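Side-chain contacts in DnaJ homolog dnj-2 (Caenorhabditis elegans, PDB 2QSA), which probably serves as a DnaJ-type (Hsp40) co-chaperone, its J domain being expected to stimulate the ATPase of an Hsp70 partner: residues V4-E9 with L14-D19; V23-F28 with Y84-D89; K35-L40 with T67-L72. One frame throughout, in Å; residues are numbered along the deposited sequence. Where two conformers were deposited one is given.

Contact 1. Residues V4-E9 with L14-D19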
ATOM      1  N   VAL A   4       3.418  -3.325  14.783  1.00 24.43           N
ATOM      2  CA  VAL A   4       2.605  -4.087  15.797  1.00 25.74           C
ATOM      3  C   VAL A   4       1.155  -3.671  15.899  1.00 26.30           C
ATOM      4  O   VAL A   4       0.301  -4.483  16.272  1.00 29.16           O
ATOM      5  CB  VAL A   4       3.149  -4.102  17.307  1.00 27.41           C
ATOM      6  CG1 VAL A   4       4.065  -5.274  17.540  1.00 26.33           C
ATOM      7  CG2 VAL A   4       3.767  -2.803  17.713  1.00 27.35           C
ATOM      8  N   GLY A   5       0.862  -2.409  15.637  1.00 24.57           N
ATOM      9  CA  GLY A   5      -0.501  -1.921  15.659  1.00 24.45           C
ATOM     10  C   GLY A   5      -1.273  -2.241  14.407  1.00 23.97           C
ATOM     11  O   GLY A   5      -2.478  -1.968  14.364  1.00 25.45           O
ATOM     12  N   PHE A   6      -0.597  -2.769  13.368  1.00 20.66           N
ATOM     13  CA  PHE A   6      -1.286  -3.006  12.090  1.00 19.59           C
ATOM     14  C   PHE A   6      -2.059  -4.325  12.101  1.00 19.72           C
ATOM     15  O   PHE A   6      -1.722  -5.270  12.818  1.00 19.31           O
ATOM     16  CB  PHE A   6      -0.327  -3.059  10.885  1.00 18.68           C
ATOM     17  CG  PHE A   6       0.407  -1.766  10.598  1.00 18.91           C
ATOM     18  CD1 PHE A   6       0.083  -0.594  11.290  1.00 20.22           C
ATOM     19  CD2 PHE A   6       1.395  -1.717   9.607  1.00 19.06           C
ATOM     20  CE1 PHE A   6       0.728   0.623  11.026  1.00 19.82           C
ATOM     21  CE2 PHE A   6       2.075  -0.530   9.350  1.00 17.89           C
ATOM     22  CZ  PHE A   6       1.728   0.669  10.044  1.00 18.58           C
ATOM     23  N   ALA A   7      -3.063  -4.386  11.227  1.00 20.72           N
ATOM     24  CA  ALA A   7      -3.767  -5.614  10.936  1.00 20.70           C
ATOM     25  C   ALA A   7      -3.296  -6.158   9.593  1.00 21.30           C
ATOM     26  O   ALA A   7      -3.333  -5.458   8.586  1.00 19.48           O
ATOM     27  CB  ALA A   7      -5.316  -5.363  10.936  1.00 21.41           C
ATOM     28  N   PRO A   8      -2.842  -7.427   9.558  1.00 22.01           N
ATOM     29  CA  PRO A   8      -2.436  -8.074   8.293  1.00 21.79           C
ATOM     30  C   PRO A   8      -3.473  -7.968   7.158  1.00 21.75           C
ATOM     31  O   PRO A   8      -3.110  -7.852   5.980  1.00 22.21           O
ATOM     32  CB  PRO A   8      -2.209  -9.551   8.713  1.00 23.25           C
ATOM     33  CG  PRO A   8      -1.772  -9.430  10.145  1.00 23.09           C
ATOM     34  CD  PRO A   8      -2.628  -8.315  10.731  1.00 22.74           C
ATOM     35  N   GLU A   9      -4.764  -8.009   7.491  1.00 21.69           N
ATOM     36  CA  GLU A   9      -5.777  -8.009   6.441  0.50 21.60           C
ATOM     37  C   GLU A   9      -6.099  -6.613   5.893  1.00 20.34           C
ATOM     38  O   GLU A   9      -6.794  -6.495   4.891  1.00 21.02           O
ATOM     39  CB  GLU A   9      -7.052  -8.729   6.878  0.50 22.20           C
ATOM     40  CG  GLU A   9      -7.701  -8.144   8.113  0.50 23.47           C
ATOM     41  CD  GLU A   9      -7.235  -8.801   9.397  0.50 23.35           C
ATOM     42  OE1 GLU A   9      -6.024  -9.079   9.545  0.50 22.18           O
ATOM     43  OE2 GLU A   9      -8.089  -9.037  10.270  0.50 25.18           O
ATOM     44  N   LEU A  14       1.339  -5.877   7.138  1.00 13.95           N
ATOM     45  CA  LEU A  14       2.328  -5.501   8.158  1.00 13.78           C
ATOM     46  C   LEU A  14       3.458  -4.572   7.647  1.00 14.08           C
ATOM     47  O   LEU A  14       4.421  -4.276   8.376  1.00 14.97           O
ATOM     48  CB  LEU A  14       2.834  -6.751   8.892  1.00 13.63           C
ATOM     49  CG  LEU A  14       1.671  -7.470   9.605  1.00 16.27           C
ATOM     50  CD1 LEU A  14       2.294  -8.662  10.395  1.00 16.85           C
ATOM     51  CD2 LEU A  14       0.893  -6.539  10.548  1.00 15.91           C
ATOM     52  N   GLU A  15       3.272  -4.024   6.435  1.00 13.39           N
ATOM     53  CA  GLU A  15       4.091  -2.916   5.957  1.00 12.68           C
ATOM     54  C   GLU A  15       3.260  -1.677   5.906  1.00 14.38           C
ATOM     55  O   GLU A  15       2.034  -1.734   5.680  1.00 14.07           O
ATOM     56  CB  GLU A  15       4.600  -3.170   4.517  1.00 14.33           C
ATOM     57  CG  GLU A  15       5.665  -4.247   4.481  1.00 13.52           C
ATOM     58  CD  GLU A  15       6.110  -4.486   3.041  1.00 13.99           C
ATOM     59  OE1 GLU A  15       5.369  -5.206   2.345  1.00 16.02           O
ATOM     60  OE2 GLU A  15       7.149  -3.903   2.635  1.00 14.71           O
ATOM     61  N   ASN A  16       3.941  -0.561   6.123  1.00 13.25           N
ATOM     62  CA  ASN A  16       3.314   0.771   5.959  1.00 14.42           C
ATOM     63  C   ASN A  16       3.299   1.116   4.455  1.00 13.60           C
ATOM     64  O   ASN A  16       4.314   0.962   3.739  1.00 13.90           O
ATOM     65  CB  ASN A  16       4.164   1.764   6.772  1.00 15.71           C
ATOM     66  CG  ASN A  16       3.697   3.207   6.622  1.00 18.41           C
ATOM     67  OD1 ASN A  16       3.377   3.670   5.531  1.00 19.34           O
ATOM     68  ND2 ASN A  16       3.722   3.940   7.726  1.00 17.57           N
ATOM     69  N   CYS A  17       2.124   1.464   3.904  1.00 15.05           N
ATOM     70  CA  CYS A  17       2.031   1.691   2.434  1.00 14.18           C
ATOM     71  C   CYS A  17       2.962   2.826   1.929  1.00 14.78           C
ATOM     72  O   CYS A  17       3.439   2.771   0.766  1.00 14.59           O
ATOM     73  CB  CYS A  17       0.587   2.038   2.007  1.00 15.27           C
ATOM     74  SG  CYS A  17      -0.635   0.746   2.269  1.00 16.06           S
ATOM     75  N   TYR A  18       3.160   3.862   2.763  1.00 14.31           N
ATOM     76  CA  TYR A  18       4.158   4.900   2.369  1.00 14.72           C
ATOM     77  C   TYR A  18       5.544   4.246   2.201  1.00 15.45           C
ATOM     78  O   TYR A  18       6.251   4.537   1.230  1.00 16.42           O
ATOM     79  CB  TYR A  18       4.251   5.990   3.404  1.00 15.61           C
ATOM     80  CG  TYR A  18       3.044   6.854   3.514  1.00 15.22           C
ATOM     81  CD1 TYR A  18       2.839   7.939   2.625  1.00 16.62           C
ATOM     82  CD2 TYR A  18       2.093   6.620   4.506  1.00 14.22           C
ATOM     83  CE1 TYR A  18       1.717   8.795   2.774  1.00 16.94           C
ATOM     84  CE2 TYR A  18       0.968   7.482   4.677  1.00 17.08           C
ATOM     85  CZ  TYR A  18       0.786   8.547   3.780  1.00 17.25           C
ATOM     86  OH  TYR A  18      -0.304   9.390   3.940  1.00 17.55           O
ATOM     87  N   ASP A  19       5.927   3.377   3.133  1.00 15.19           N
ATOM     88  CA  ASP A  19       7.248   2.714   3.043  1.00 17.06           C
ATOM     89  C   ASP A  19       7.328   1.796   1.835  1.00 16.05           C
ATOM     90  O   ASP A  19       8.372   1.699   1.212  1.00 15.65           O
ATOM     91  CB  ASP A  19       7.526   1.885   4.290  1.00 16.45           C
ATOM     92  CG  ASP A  19       7.663   2.742   5.554  1.00 22.14           C
ATOM     93  OD1 ASP A  19       7.863   3.947   5.445  1.00 26.20           O
ATOM     94  OD2 ASP A  19       7.644   2.146   6.661  1.00 29.85           O
TER

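Contact 2. Residues V23-F28 with Y84-D89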
ATOM      1  N   VAL A  23       7.893   6.521  -0.296  1.00 19.83           N
ATOM      2  CA  VAL A  23       7.479   7.922  -0.253  1.00 22.04           C
ATOM      3  C   VAL A  23       7.319   8.354   1.201  1.00 23.19           C
ATOM      4  O   VAL A  23       7.189   7.519   2.099  1.00 24.94           O
ATOM      5  CB  VAL A  23       6.175   8.213  -1.028  1.00 22.24           C
ATOM      6  CG1 VAL A  23       6.376   7.985  -2.513  1.00 23.67           C
ATOM      7  CG2 VAL A  23       5.071   7.382  -0.521  1.00 23.29           C
ATOM      8  N   ASN A  24       7.328   9.656   1.424  1.00 22.84           N
ATOM      9  CA  ASN A  24       7.356  10.174   2.777  1.00 24.99           C
ATOM     10  C   ASN A  24       5.988  10.790   3.069  1.00 23.02           C
ATOM     11  O   ASN A  24       5.560  11.682   2.343  1.00 23.76           O
ATOM     12  CB  ASN A  24       8.483  11.223   2.843  1.00 25.71           C
ATOM     13  CG  ASN A  24       8.606  11.887   4.190  1.00 30.66           C
ATOM     14  OD1 ASN A  24       7.882  11.563   5.135  1.00 36.20           O
ATOM     15  ND2 ASN A  24       9.571  12.821   4.301  1.00 34.64           N
ATOM     16  N   ARG A  25       5.294  10.333   4.110  1.00 22.69           N
ATOM     17  CA  ARG A  25       3.989  10.932   4.440  1.00 21.65           C
ATOM     18  C   ARG A  25       4.065  12.465   4.602  1.00 23.79           C
ATOM     19  O   ARG A  25       3.225  13.202   4.108  1.00 21.53           O
ATOM     20  CB  ARG A  25       3.394  10.309   5.713  1.00 22.79           C
ATOM     21  CG  ARG A  25       2.078  10.891   6.132  1.00 19.34           C
ATOM     22  CD  ARG A  25       1.509  10.144   7.341  1.00 22.86           C
ATOM     23  NE  ARG A  25       0.339  10.858   7.878  1.00 23.16           N
ATOM     24  CZ  ARG A  25      -0.299  10.526   8.994  1.00 21.75           C
ATOM     25  NH1 ARG A  25       0.101   9.502   9.714  1.00 20.30           N
ATOM     26  NH2 ARG A  25      -1.340  11.246   9.386  1.00 21.74           N
ATOM     27  N   GLU A  26       5.115  12.938   5.269  1.00 24.95           N
ATOM     28  CA  GLU A  26       5.206  14.366   5.549  0.60 27.08           C
ATOM     29  C   GLU A  26       5.542  15.209   4.316  1.00 27.67           C
ATOM     30  O   GLU A  26       5.306  16.413   4.329  1.00 29.71           O
ATOM     31  CB  GLU A  26       6.173  14.641   6.712  0.60 27.63           C
ATOM     32  CG  GLU A  26       6.065  13.663   7.908  0.60 31.31           C
ATOM     33  CD  GLU A  26       4.645  13.482   8.465  0.60 35.35           C
ATOM     34  OE1 GLU A  26       3.802  14.393   8.293  0.60 37.98           O
ATOM     35  OE2 GLU A  26       4.377  12.430   9.095  0.60 36.16           O
ATOM     36  N   GLU A  27       6.074  14.587   3.257  1.00 26.62           N
ATOM     37  CA  GLU A  27       6.417  15.326   2.031  0.60 27.39           C
ATOM     38  C   GLU A  27       5.663  14.744   0.833  1.00 26.46           C
ATOM     39  O   GLU A  27       6.143  14.727  -0.314  1.00 29.20           O
ATOM     40  CB  GLU A  27       7.936  15.354   1.798  0.60 27.49           C
ATOM     41  CG  GLU A  27       8.762  15.908   2.978  0.60 28.49           C
ATOM     42  CD  GLU A  27       8.642  17.429   3.186  0.60 31.57           C
ATOM     43  OE1 GLU A  27       8.269  18.157   2.246  0.60 34.52           O
ATOM     44  OE2 GLU A  27       8.948  17.911   4.302  0.60 33.00           O
ATOM     45  N   PHE A  28       4.450  14.288   1.104  1.00 25.67           N
ATOM     46  CA  PHE A  28       3.614  13.629   0.102  1.00 23.41           C
ATOM     47  C   PHE A  28       3.067  14.577  -0.956  1.00 23.03           C
ATOM     48  O   PHE A  28       2.661  15.706  -0.651  1.00 22.86           O
ATOM     49  CB  PHE A  28       2.426  13.002   0.835  1.00 23.24           C
ATOM     50  CG  PHE A  28       1.414  12.378  -0.079  1.00 22.15           C
ATOM     51  CD1 PHE A  28       1.532  11.046  -0.469  1.00 23.27           C
ATOM     52  CD2 PHE A  28       0.378  13.151  -0.620  1.00 21.46           C
ATOM     53  CE1 PHE A  28       0.591  10.462  -1.313  1.00 22.75           C
ATOM     54  CE2 PHE A  28      -0.573  12.573  -1.467  1.00 21.38           C
ATOM     55  CZ  PHE A  28      -0.454  11.234  -1.829  1.00 23.30           C
ATOM     56  N   TYR A  84      -6.099   5.527  10.443  1.00 17.04           N
ATOM     57  CA  TYR A  84      -5.658   4.205  10.934  1.00 16.57           C
ATOM     58  C   TYR A  84      -4.229   4.194  11.486  1.00 15.99           C
ATOM     59  O   TYR A  84      -3.980   3.645  12.562  1.00 16.63           O
ATOM     60  CB  TYR A  84      -5.762   3.268   9.736  1.00 17.13           C
ATOM     61  CG  TYR A  84      -5.065   1.932   9.828  1.00 16.89           C
ATOM     62  CD1 TYR A  84      -5.568   0.920  10.675  1.00 18.30           C
ATOM     63  CD2 TYR A  84      -3.974   1.617   8.965  1.00 15.91           C
ATOM     64  CE1 TYR A  84      -4.965  -0.363  10.712  1.00 17.36           C
ATOM     65  CE2 TYR A  84      -3.363   0.340   9.003  1.00 14.03           C
ATOM     66  CZ  TYR A  84      -3.866  -0.646   9.835  1.00 15.51           C
ATOM     67  OH  TYR A  84      -3.287  -1.885   9.823  1.00 16.47           O
ATOM     68  N   LEU A  85      -3.296   4.803  10.749  1.00 16.46           N
ATOM     69  CA  LEU A  85      -1.918   4.909  11.243  1.00 16.17           C
ATOM     70  C   LEU A  85      -1.889   5.657  12.600  1.00 16.80           C
ATOM     71  O   LEU A  85      -1.168   5.271  13.525  1.00 17.93           O
ATOM     72  CB  LEU A  85      -1.018   5.642  10.251  1.00 17.24           C
ATOM     73  CG  LEU A  85      -0.727   4.906   8.935  1.00 15.60           C
ATOM     74  CD1 LEU A  85       0.203   5.831   8.115  1.00 17.60           C
ATOM     75  CD2 LEU A  85      -0.040   3.507   9.170  1.00 15.49           C
ATOM     76  N   ASP A  86      -2.674   6.715  12.675  1.00 17.28           N
ATOM     77  CA  ASP A  86      -2.687   7.621  13.843  1.00 19.23           C
ATOM     78  C   ASP A  86      -3.493   7.082  15.024  1.00 19.98           C
ATOM     79  O   ASP A  86      -3.272   7.521  16.189  1.00 20.40           O
ATOM     80  CB  ASP A  86      -3.214   9.010  13.427  1.00 18.30           C
ATOM     81  CG  ASP A  86      -2.258   9.766  12.523  1.00 21.50           C
ATOM     82  OD1 ASP A  86      -1.072   9.350  12.375  1.00 23.06           O
ATOM     83  OD2 ASP A  86      -2.701  10.781  11.926  1.00 22.02           O
ATOM     84  N   HIS A  87      -4.433   6.168  14.754  1.00 20.35           N
ATOM     85  CA  HIS A  87      -5.364   5.687  15.789  1.00 20.69           C
ATOM     86  C   HIS A  87      -5.504   4.167  15.734  1.00 21.53           C
ATOM     87  O   HIS A  87      -6.587   3.664  15.486  1.00 21.23           O
ATOM     88  CB  HIS A  87      -6.740   6.365  15.633  1.00 21.32           C
ATOM     89  CG  HIS A  87      -6.663   7.849  15.459  1.00 22.80           C
ATOM     90  ND1 HIS A  87      -6.637   8.732  16.519  1.00 27.23           N
ATOM     91  CD2 HIS A  87      -6.594   8.605  14.340  1.00 23.18           C
ATOM     92  CE1 HIS A  87      -6.564   9.967  16.058  1.00 24.63           C
ATOM     93  NE2 HIS A  87      -6.536   9.920  14.742  1.00 28.08           N
ATOM     94  N   PRO A  88      -4.390   3.435  15.946  1.00 22.29           N
ATOM     95  CA  PRO A  88      -4.413   1.977  15.842  1.00 22.86           C
ATOM     96  C   PRO A  88      -5.373   1.302  16.829  1.00 22.60           C
ATOM     97  O   PRO A  88      -5.840   0.206  16.577  1.00 22.94           O
ATOM     98  CB  PRO A  88      -2.961   1.581  16.158  1.00 23.32           C
ATOM     99  CG  PRO A  88      -2.434   2.758  17.027  1.00 23.17           C
ATOM    100  CD  PRO A  88      -3.046   3.939  16.312  1.00 21.82           C
ATOM    101  N   ASP A  89      -5.676   1.974  17.937  1.00 23.19           N
ATOM    102  CA  ASP A  89      -6.590   1.372  18.911  0.60 23.20           C
ATOM    103  C   ASP A  89      -8.061   1.441  18.500  1.00 22.33           C
ATOM    104  O   ASP A  89      -8.901   0.744  19.093  1.00 24.60           O
ATOM    105  CB  ASP A  89      -6.409   2.000  20.294  0.60 23.33           C
ATOM    106  CG  ASP A  89      -5.165   1.503  21.019  0.60 26.25           C
ATOM    107  OD1 ASP A  89      -4.504   0.533  20.565  0.60 26.95           O
ATOM    108  OD2 ASP A  89      -4.873   2.085  22.080  0.60 29.13           O
TER

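Contact 3. Residues K35-L40 with T67-L72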
ATOM      1  N   LYS A  35       5.047   8.690  -9.624  1.00 17.12           N
ATOM      2  CA  LYS A  35       6.364   8.360 -10.176  1.00 18.21           C
ATOM      3  C   LYS A  35       6.947   7.127  -9.455  1.00 17.27           C
ATOM      4  O   LYS A  35       7.541   6.228 -10.080  1.00 16.74           O
ATOM      5  CB  LYS A  35       7.284   9.576 -10.007  1.00 18.85           C
ATOM      6  CG  LYS A  35       8.702   9.362 -10.532  1.00 18.26           C
ATOM      7  CD  LYS A  35       9.619  10.526 -10.048  1.00 21.90           C
ATOM      8  CE  LYS A  35      11.047  10.493 -10.597  1.00 25.68           C
ATOM      9  NZ  LYS A  35      11.160  10.480 -12.045  1.00 25.69           N
ATOM     10  N   ALA A  36       6.754   7.107  -8.136  1.00 17.04           N
ATOM     11  CA  ALA A  36       7.275   6.022  -7.252  1.00 17.69           C
ATOM     12  C   ALA A  36       6.572   4.695  -7.601  1.00 17.76           C
ATOM     13  O   ALA A  36       7.233   3.673  -7.809  1.00 18.43           O
ATOM     14  CB  ALA A  36       7.073   6.374  -5.793  1.00 17.79           C
ATOM     15  N   TYR A  37       5.244   4.751  -7.722  1.00 15.95           N
ATOM     16  CA  TYR A  37       4.466   3.586  -8.092  1.00 16.00           C
ATOM     17  C   TYR A  37       4.931   3.061  -9.436  1.00 16.63           C
ATOM     18  O   TYR A  37       5.179   1.862  -9.586  1.00 17.27           O
ATOM     19  CB  TYR A  37       2.953   3.864  -8.115  1.00 16.84           C
ATOM     20  CG  TYR A  37       2.227   2.800  -8.935  1.00 16.17           C
ATOM     21  CD1 TYR A  37       2.036   1.499  -8.398  1.00 16.64           C
ATOM     22  CD2 TYR A  37       1.774   3.070 -10.243  1.00 14.82           C
ATOM     23  CE1 TYR A  37       1.425   0.480  -9.140  1.00 14.37           C
ATOM     24  CE2 TYR A  37       1.111   2.072 -10.994  1.00 15.97           C
ATOM     25  CZ  TYR A  37       0.975   0.781 -10.438  1.00 15.91           C
ATOM     26  OH  TYR A  37       0.390  -0.175 -11.184  1.00 15.99           O
ATOM     27  N   ARG A  38       5.022   3.931 -10.434  1.00 15.84           N
ATOM     28  CA  ARG A  38       5.317   3.454 -11.801  1.00 16.55           C
ATOM     29  C   ARG A  38       6.697   2.769 -11.859  1.00 16.82           C
ATOM     30  O   ARG A  38       6.831   1.727 -12.507  1.00 18.09           O
ATOM     31  CB  ARG A  38       5.211   4.580 -12.844  1.00 15.95           C
ATOM     32  CG  ARG A  38       3.765   5.092 -13.003  1.00 14.87           C
ATOM     33  CD  ARG A  38       3.694   6.490 -13.685  1.00 16.39           C
ATOM     34  NE  ARG A  38       4.139   6.398 -15.087  1.00 17.05           N
ATOM     35  CZ  ARG A  38       3.362   6.018 -16.106  1.00 15.21           C
ATOM     36  NH1 ARG A  38       2.056   5.717 -15.941  1.00 14.46           N
ATOM     37  NH2 ARG A  38       3.916   5.929 -17.311  1.00 16.81           N
ATOM     38  N   ALA A  39       7.676   3.326 -11.149  1.00 16.63           N
ATOM     39  CA  ALA A  39       9.029   2.755 -11.111  1.00 17.47           C
ATOM     40  C   ALA A  39       9.028   1.404 -10.425  1.00 17.00           C
ATOM     41  O   ALA A  39       9.662   0.464 -10.919  1.00 17.62           O
ATOM     42  CB  ALA A  39      10.001   3.708 -10.417  1.00 18.34           C
ATOM     43  N   LEU A  40       8.345   1.311  -9.275  1.00 16.84           N
ATOM     44  CA  LEU A  40       8.372   0.031  -8.491  1.00 16.83           C
ATOM     45  C   LEU A  40       7.525  -1.036  -9.181  1.00 17.78           C
ATOM     46  O   LEU A  40       7.903  -2.215  -9.170  1.00 18.43           O
ATOM     47  CB  LEU A  40       7.875   0.261  -7.081  1.00 17.57           C
ATOM     48  CG  LEU A  40       8.939   0.975  -6.245  1.00 17.63           C
ATOM     49  CD1 LEU A  40       8.349   1.536  -4.901  1.00 17.53           C
ATOM     50  CD2 LEU A  40      10.161   0.035  -6.022  1.00 21.15           C
ATOM     51  N   THR A  67      -1.497  -2.263  -4.157  1.00 14.11           N
ATOM     52  CA  THR A  67      -2.319  -1.922  -2.983  1.00 13.11           C
ATOM     53  C   THR A  67      -1.859  -0.590  -2.358  1.00 13.65           C
ATOM     54  O   THR A  67      -2.702   0.250  -2.015  1.00 13.88           O
ATOM     55  CB  THR A  67      -2.249  -3.022  -1.953  1.00 13.52           C
ATOM     56  OG1 THR A  67      -2.921  -4.162  -2.498  1.00 14.79           O
ATOM     57  CG2 THR A  67      -2.967  -2.632  -0.692  1.00 14.79           C
ATOM     58  N   ALA A  68      -0.529  -0.400  -2.247  1.00 15.10           N
ATOM     59  CA  ALA A  68      -0.020   0.850  -1.643  1.00 14.24           C
ATOM     60  C   ALA A  68      -0.459   2.027  -2.499  1.00 13.26           C
ATOM     61  O   ALA A  68      -0.854   3.058  -1.976  1.00 13.00           O
ATOM     62  CB  ALA A  68       1.510   0.817  -1.530  1.00 16.53           C
ATOM     63  N   TYR A  69      -0.384   1.876  -3.813  1.00 13.42           N
ATOM     64  CA  TYR A  69      -0.726   3.036  -4.672  1.00 13.66           C
ATOM     65  C   TYR A  69      -2.226   3.320  -4.595  1.00 15.56           C
ATOM     66  O   TYR A  69      -2.610   4.483  -4.526  1.00 14.45           O
ATOM     67  CB  TYR A  69      -0.306   2.746  -6.101  1.00 14.21           C
ATOM     68  CG  TYR A  69      -0.473   3.907  -7.046  1.00 13.75           C
ATOM     69  CD1 TYR A  69       0.067   5.170  -6.751  1.00 14.96           C
ATOM     70  CD2 TYR A  69      -1.079   3.737  -8.295  1.00 13.72           C
ATOM     71  CE1 TYR A  69      -0.019   6.263  -7.640  1.00 13.97           C
ATOM     72  CE2 TYR A  69      -1.164   4.842  -9.215  1.00 15.37           C
ATOM     73  CZ  TYR A  69      -0.632   6.102  -8.869  1.00 13.77           C
ATOM     74  OH  TYR A  69      -0.712   7.170  -9.753  1.00 15.55           O
ATOM     75  N   GLU A  70      -3.048   2.264  -4.623  1.00 15.82           N
ATOM     76  CA  GLU A  70      -4.504   2.431  -4.536  0.60 17.54           C
ATOM     77  C   GLU A  70      -4.920   3.102  -3.235  1.00 17.61           C
ATOM     78  O   GLU A  70      -5.824   3.931  -3.227  1.00 18.09           O
ATOM     79  CB  GLU A  70      -5.199   1.089  -4.727  0.60 18.04           C
ATOM     80  CG  GLU A  70      -5.020   0.550  -6.145  0.60 17.43           C
ATOM     81  CD  GLU A  70      -5.368  -0.937  -6.301  0.60 20.95           C
ATOM     82  OE1 GLU A  70      -5.802  -1.554  -5.295  0.60 27.94           O
ATOM     83  OE2 GLU A  70      -5.208  -1.494  -7.432  0.60 20.25           O
ATOM     84  N   THR A  71      -4.242   2.751  -2.142  1.00 15.10           N
ATOM     85  CA  THR A  71      -4.549   3.319  -0.829  1.00 15.93           C
ATOM     86  C   THR A  71      -4.167   4.791  -0.770  1.00 16.01           C
ATOM     87  O   THR A  71      -4.912   5.589  -0.185  1.00 17.08           O
ATOM     88  CB  THR A  71      -3.756   2.556   0.231  1.00 15.98           C
ATOM     89  OG1 THR A  71      -4.184   1.167   0.183  1.00 16.91           O
ATOM     90  CG2 THR A  71      -3.953   3.158   1.648  1.00 15.86           C
ATOM     91  N   LEU A  72      -3.029   5.145  -1.373  1.00 14.41           N
ATOM     92  CA  LEU A  72      -2.509   6.496  -1.178  1.00 14.68           C
ATOM     93  C   LEU A  72      -2.980   7.471  -2.257  1.00 15.64           C
ATOM     94  O   LEU A  72      -2.960   8.686  -2.035  1.00 17.57           O
ATOM     95  CB  LEU A  72      -0.993   6.500  -1.071  1.00 14.37           C
ATOM     96  CG  LEU A  72      -0.454   5.703   0.136  1.00 13.60           C
ATOM     97  CD1 LEU A  72       1.085   5.634   0.061  1.00 17.27           C
ATOM     98  CD2 LEU A  72      -0.945   6.369   1.420  1.00 15.38           C
TER

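Contact 1. Residues V4-E9 with L14-D19
F6 and L14 meet where the N-terminal arm of this J domain folds against the lead-in to helix 17-20, and the short connection between them is tied to that helix by the C12-C17 disulfide. Apolar packing centres on one methyl of L14. L14 CD2 lies 3.7 Å from F6 CB, and P8 CD approaches the same methyl at 3.9 Å. A branched leucine suits this spot because CD2 reaches F6 while CG and CD1 stay beside P8 CG, and the rigid proline ring offers a fixed surface to lean on.

The aromatic contact is made by an edge. F6 CG is anti to the carbonyl carbon and beside the backbone N (chi1 -64°), which carries the ring along the other segment, so that CE2 ends 3.7 Å from N16 N and 3.8 Å from E15 C, both near the ring plane. L85 of helix 75-86 packs on the same ring. An alanine in place of F6 is likely to open a gap beside the E15-N16 backbone and strip L85 of one of its aromatic neighbours.

The polar partners here lie outside the contact or within one segment. E15 turns away to form a salt bridge with R61, and A7 N bonds to Y84 OH. N16 is the N-cap of helix 17-20: its OD1 accepts a weak bond from Y18 N at 2.8 Å, bent to 127° at the hydrogen.

Contact 2. Residues V23-F28 with Y84-D89
The guanidinium of R25 presents its edge to the carboxylate of D86, the two groups approaching from opposite directions with their planes 23° apart. D86 CG lies in the guanidinium plane, at the edge formed by the two terminal nitrogens, whereas CD1 of L85 comes at the group obliquely, 4.0 Å from R25 NH1. This is an end-on, bidentate salt bridge. R25 NH1 reaches D86 OD1 at 2.9 Å, the angle at the hydrogen being 161°, and R25 NH2 reaches D86 OD2, also at 2.9 Å, along a straighter line of 172°. Both oxygens are met on their syn sides, though from somewhat out of the carboxylate plane. Two parallel bonds limit rotation of the guanidinium in a way that a single one could not.

Arginine suits the place for its length: the chain is fully extended from a CG anti to the backbone N, bridging backbones whose nearest CA atoms, in R25 and L85, are 10.8 Å apart. At its base, N24 OD1 accepts from E26 N in an Asx turn. The bridge thus ties the loop between helix 17-20 and helix 30-43 to the last turn of helix 75-86, with Y18 of helix 17-20 packing against both R25 and L85.

Contact 3. Residues K35-L40 with T67-L72
Y37 and Y69 face each other where helix 30-43 and helix 52-73 run in opposite directions, the antiparallel hairpin of the J domain, whose connecting loop carries the His-Pro-Asp signature. Their CA atoms are the nearest across the two segments, 6.2 Å apart. Within 67-72 the backbone is helped by T71, whose OG1 bonds to T67 O at 2.8 Å; the amide N of T71 reaches the same oxygen from the other face of its carbonyl plane.

Between the helices, the contact is carried by the two tyrosines. In each, CG lies anti to the backbone N (chi1 161° for Y37 and -174° for Y69), which sends the rings into the space between the helices. There they form an offset stack: the planes are almost parallel, tilted by 2°, with centroids 4.2 Å apart, while the long axes of the side chains cross at about a right angle. Because of the offset, Y69 CD2 sits over the rim of the Y37 ring. Y37 CB adds a CH-pi contact over the face of the other ring, 3.7 Å from the Y69 centroid, and comes within 3.4 Å of Y69 CD1. L33 and A34, one turn back on helix 30-43, also pack on Y69.

The hydroxyls take no part across this interface. Its cohesion probably comes mainly from dispersion and close packing, which broad, flat side chains suit well, the offset easing the repulsion between pi clouds.

How the contacts relate
All three are surface contacts, though contact 3 lies innermost, its centre about 7 Å from that of the chain, against about 12 Å for contact 2. Their chemistry differs accordingly: a charged pair at the periphery in contact 2, aliphatic and ring-edge packing in contact 1, and stacked aromatics between the two hairpin helices in contact 3. The contacts also touch one another. Y18 of contact 1 packs on L72 of contact 3, and Y18 O probably accepts a hydrogen bond from V23 N of contact 2. V23 rests on A36 of contact 3. Helix 75-86, which supplies L85 and D86 to contact 2, also borders contact 1, while contact 3 lies across the chain's centre from contact 1.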